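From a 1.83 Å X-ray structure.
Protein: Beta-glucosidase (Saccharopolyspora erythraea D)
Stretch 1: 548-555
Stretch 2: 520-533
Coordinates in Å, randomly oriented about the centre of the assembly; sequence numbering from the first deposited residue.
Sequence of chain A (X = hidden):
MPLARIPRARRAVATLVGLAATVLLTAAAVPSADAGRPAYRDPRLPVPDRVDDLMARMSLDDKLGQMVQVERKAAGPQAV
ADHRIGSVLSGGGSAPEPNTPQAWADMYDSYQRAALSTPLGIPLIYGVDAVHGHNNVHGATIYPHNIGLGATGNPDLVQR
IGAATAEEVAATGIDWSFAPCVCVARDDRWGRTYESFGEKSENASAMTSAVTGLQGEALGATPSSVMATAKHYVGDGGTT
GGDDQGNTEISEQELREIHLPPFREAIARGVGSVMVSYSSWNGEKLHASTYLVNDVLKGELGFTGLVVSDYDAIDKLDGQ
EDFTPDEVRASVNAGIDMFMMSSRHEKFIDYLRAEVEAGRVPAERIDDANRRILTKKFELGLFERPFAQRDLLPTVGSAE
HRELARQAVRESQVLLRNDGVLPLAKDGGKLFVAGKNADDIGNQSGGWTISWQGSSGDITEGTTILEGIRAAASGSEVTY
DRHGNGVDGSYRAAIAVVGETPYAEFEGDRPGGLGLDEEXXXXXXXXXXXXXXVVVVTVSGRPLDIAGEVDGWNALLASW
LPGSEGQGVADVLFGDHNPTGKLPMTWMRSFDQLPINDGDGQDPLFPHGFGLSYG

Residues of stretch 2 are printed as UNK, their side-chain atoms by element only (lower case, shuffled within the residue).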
# COMPACT_ATOMS: atom_id res chain seq x y z
N GLY A 548 23.33 5.55 -18.75
CA GLY A 548 24.62 6.13 -19.08
C GLY A 548 25.77 5.57 -18.25
O GLY A 548 26.93 5.74 -18.64
N GLU A 549 25.46 4.91 -17.13
CA GLU A 549 26.48 4.40 -16.22
C GLU A 549 26.53 2.88 -16.11
O GLU A 549 27.56 2.35 -15.68
CB GLU A 549 26.27 4.95 -14.80
CG GLU A 549 26.48 6.45 -14.67
CD GLU A 549 25.29 7.25 -15.16
OE1 GLU A 549 24.24 7.22 -14.49
OE2 GLU A 549 25.40 7.90 -16.23
N VAL A 550 25.47 2.17 -16.51
CA VAL A 550 25.31 0.76 -16.15
C VAL A 550 26.43 -0.11 -16.72
O VAL A 550 26.80 -1.13 -16.12
CB VAL A 550 23.91 0.26 -16.58
CG1 VAL A 550 23.74 0.37 -18.11
CG2 VAL A 550 23.64 -1.15 -16.08
N ASP A 551 27.00 0.27 -17.87
CA ASP A 551 28.05 -0.55 -18.48
C ASP A 551 29.32 -0.61 -17.64
O ASP A 551 30.11 -1.54 -17.82
CB ASP A 551 28.38 -0.02 -19.88
CG ASP A 551 27.26 -0.26 -20.86
OD1 ASP A 551 26.46 -1.18 -20.61
OD2 ASP A 551 27.18 0.46 -21.87
N GLY A 552 29.52 0.33 -16.72
CA GLY A 552 30.66 0.30 -15.84
C GLY A 552 30.48 -0.55 -14.60
O GLY A 552 31.43 -0.69 -13.82
N TRP A 553 29.31 -1.14 -14.40
CA TRP A 553 28.99 -1.90 -13.20
C TRP A 553 29.14 -3.39 -13.48
O TRP A 553 28.54 -3.91 -14.42
CB TRP A 553 27.57 -1.60 -12.72
CG TRP A 553 27.31 -0.14 -12.49
CD1 TRP A 553 28.25 0.85 -12.37
CD2 TRP A 553 26.03 0.50 -12.36
NE1 TRP A 553 27.63 2.06 -12.17
CE2 TRP A 553 26.27 1.87 -12.15
CE3 TRP A 553 24.71 0.04 -12.38
CZ2 TRP A 553 25.23 2.79 -11.97
CZ3 TRP A 553 23.68 0.96 -12.22
CH2 TRP A 553 23.95 2.32 -12.01
N ASN A 554 29.94 -4.08 -12.66
CA ASN A 554 30.12 -5.51 -12.89
C ASN A 554 28.84 -6.29 -12.66
O ASN A 554 28.61 -7.31 -13.31
CB ASN A 554 31.24 -6.03 -11.99
CG ASN A 554 32.55 -5.36 -12.29
OD1 ASN A 554 32.85 -4.30 -11.74
ND2 ASN A 554 33.33 -5.94 -13.20
N ALA A 555 28.00 -5.83 -11.73
CA ALA A 555 26.68 -6.43 -11.57
C ALA A 555 25.72 -5.34 -11.15
O ALA A 555 26.11 -4.33 -10.55
CB ALA A 555 26.67 -7.56 -10.53
N UNK A 520 25.21 9.10 -4.76
CA UNK A 520 25.28 7.73 -5.29
C UNK A 520 26.32 7.61 -6.40
O UNK A 520 27.05 6.62 -6.47
c UNK A 520 22.87 7.12 -4.72
o UNK A 520 21.69 6.88 -5.08
c UNK A 520 23.92 7.29 -5.82
o UNK A 520 23.19 7.22 -3.52
N UNK A 521 26.39 8.61 -7.29
CA UNK A 521 27.34 8.50 -8.40
C UNK A 521 28.78 8.71 -7.94
O UNK A 521 29.69 8.04 -8.43
c UNK A 521 25.52 9.34 -9.95
n UNK A 521 24.63 11.24 -11.11
n UNK A 521 26.61 12.39 -11.24
c UNK A 521 25.28 9.95 -11.28
n UNK A 521 24.63 13.52 -10.92
c UNK A 521 25.29 12.39 -11.08
c UNK A 521 26.97 9.48 -9.51
N UNK A 522 28.99 9.61 -6.98
CA UNK A 522 30.32 9.76 -6.37
C UNK A 522 30.77 8.48 -5.68
O UNK A 522 31.93 8.07 -5.81
c UNK A 522 30.30 10.92 -5.37
N UNK A 523 29.88 7.84 -4.93
CA UNK A 523 30.27 6.63 -4.21
C UNK A 523 30.57 5.48 -5.16
O UNK A 523 31.56 4.76 -4.98
o UNK A 523 29.13 7.23 -2.18
c UNK A 523 29.17 6.25 -3.22
c UNK A 523 29.45 4.89 -2.60
N UNK A 524 29.74 5.30 -6.19
CA UNK A 524 30.02 4.24 -7.15
C UNK A 524 31.33 4.51 -7.88
O UNK A 524 32.11 3.59 -8.13
c UNK A 524 27.59 3.56 -7.43
c UNK A 524 29.25 3.14 -9.28
c UNK A 524 26.33 3.65 -8.30
c UNK A 524 28.85 4.08 -8.14
N UNK A 525 31.58 5.77 -8.24
CA UNK A 525 32.82 6.09 -8.94
C UNK A 525 34.03 5.82 -8.06
O UNK A 525 35.05 5.28 -8.52
c UNK A 525 32.81 7.55 -9.40
N UNK A 526 33.93 6.16 -6.77
CA UNK A 526 35.00 5.86 -5.84
C UNK A 526 35.26 4.36 -5.75
O UNK A 526 36.42 3.93 -5.68
c UNK A 526 35.81 6.34 -3.46
c UNK A 526 34.67 6.43 -4.46
c UNK A 526 35.01 8.40 -2.31
c UNK A 526 35.39 6.94 -2.13
n UNK A 526 36.20 9.21 -2.68
N UNK A 527 34.20 3.55 -5.76
CA UNK A 527 34.37 2.10 -5.71
C UNK A 527 34.96 1.56 -7.01
O UNK A 527 35.83 0.68 -6.98
c UNK A 527 31.26 0.55 -3.89
c UNK A 527 33.28 1.70 -2.96
c UNK A 527 33.04 1.40 -5.43
c UNK A 527 32.31 1.64 -4.11
N UNK A 528 34.47 2.04 -8.15
CA UNK A 528 35.04 1.56 -9.40
C UNK A 528 36.51 1.95 -9.53
O UNK A 528 37.31 1.19 -10.07
c UNK A 528 34.24 2.08 -10.59
c UNK A 528 33.23 2.86 -13.82
n UNK A 528 33.55 1.69 -14.37
c UNK A 528 32.77 1.66 -10.56
n UNK A 528 33.58 3.98 -14.41
c UNK A 528 32.10 1.74 -11.93
n UNK A 528 32.54 2.91 -12.68
N UNK A 529 36.89 3.13 -9.01
CA UNK A 529 38.28 3.58 -9.11
C UNK A 529 39.23 2.68 -8.35
O UNK A 529 40.45 2.73 -8.58
c UNK A 529 38.41 5.01 -8.58
N UNK A 530 38.73 1.85 -7.44
CA UNK A 530 39.60 0.95 -6.70
C UNK A 530 40.08 -0.21 -7.56
O UNK A 530 40.99 -0.94 -7.12
o UNK A 530 37.84 -0.45 -5.80
c UNK A 530 38.89 0.43 -5.45
N UNK A 531 39.49 -0.41 -8.74
CA UNK A 531 39.80 -1.54 -9.59
C UNK A 531 39.15 -2.84 -9.17
O UNK A 531 39.33 -3.86 -9.84
N UNK A 532 38.42 -2.82 -8.07
CA UNK A 532 37.75 -3.98 -7.50
C UNK A 532 36.42 -4.18 -8.22
O UNK A 532 35.83 -3.19 -8.67
c UNK A 532 37.59 -3.75 -5.98
c UNK A 532 38.91 -4.01 -5.26
c UNK A 532 36.43 -4.49 -5.39
N UNK A 533 35.93 -5.41 -8.40
CA UNK A 533 34.61 -5.60 -9.02
C UNK A 533 33.52 -4.96 -8.18
O UNK A 533 33.51 -5.09 -6.95
c UNK A 533 35.85 -7.68 -8.92
c UNK A 533 34.45 -7.12 -9.07
c UNK A 533 36.61 -6.69 -8.11

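Position 520 carries two carbons, the second bearing two oxygens, and reaches nothing on stretch 1; a carboxylate on so short a stem is Asp520, its oxygens hydrogen-bonded elsewhere in the structure. Position 521 has three carbons, a nitrogen, then a carbon holding two more nitrogens. Its third carbon lies 4.3 Å from OE1 of Glu549, a loose contact, and the guanidinium makes it Arg521. At 522 a lone carbon faces no partner: Ala522. Position 523 forks at its first carbon into one oxygen and one carbon, also out of reach, hence Thr523.

Position 524 points toward stretch 1 with four carbons, forked at the first, one arm two carbons long. The one-carbon arm of 524 comes within 3.5 Å of Trp553 NE1, while the end carbon of its longer arm sits 3.9 Å from Trp553 CZ2. Both arms of the fork thus meet the indole, and the branching makes this Ile524, with CG2 and CD1 as the two touching atoms.

Position 525, a single carbon, is Ala525, turned sideways and touching nothing here. Four carbons in a row ending in nitrogen identify 526 as Lys526, also out of reach. Four carbons forked at the second make 527 Leu527, buried and out of reach of stretch 1.

Position 528 again shows three carbons, a nitrogen and a carbon with two nitrogens, now directed toward stretch 1. A terminal nitrogen of 528 lies 3.2 Å from Gly552 O, and its third carbon lies at the edge of the Trp553 ring, 4.0 Å from Trp553 CD1. This is Arg528, and its NH1 donates a hydrogen bond to that carbonyl.

One carbon at 529 gives Ala529. At 530 a carbon then an oxygen gives Ser530, whose OG donates to Leu527 O at 2.6 Å. Position 531 has no side chain and a phi of 78°, which favours glycine: Gly531 closes the type I turn begun at Arg528 and is the first residue to leave helical geometry. Position 532, one carbon carrying two, is Val532, pointing away; its N makes a weak hydrogen bond to Ser530 OG, 3.3 Å. At 533 three carbons close a ring onto the backbone nitrogen, and the CA of 533 lies 3.5 Å from Asn554 OD1. This is Pro533.

The design rule is spacing. Positions 521, 524 and 528 recur at about one helical turn, so one side of the helix meets the loop, and the turn then brings Pro533 to Asn554. Trp553 supplies the apolar surface against Ile524, and Arg528 adds the polar tie to a backbone carbonyl. Gly552 leaves room for it: an ideal CB there would lie 2.8 Å from Arg528 NH1, a clash. With 303 Å² buried, a small contact combines packing with a single cross-stretch hydrogen bond.

Stretch 2, residues 520-533: DRATIAKLRASGVP
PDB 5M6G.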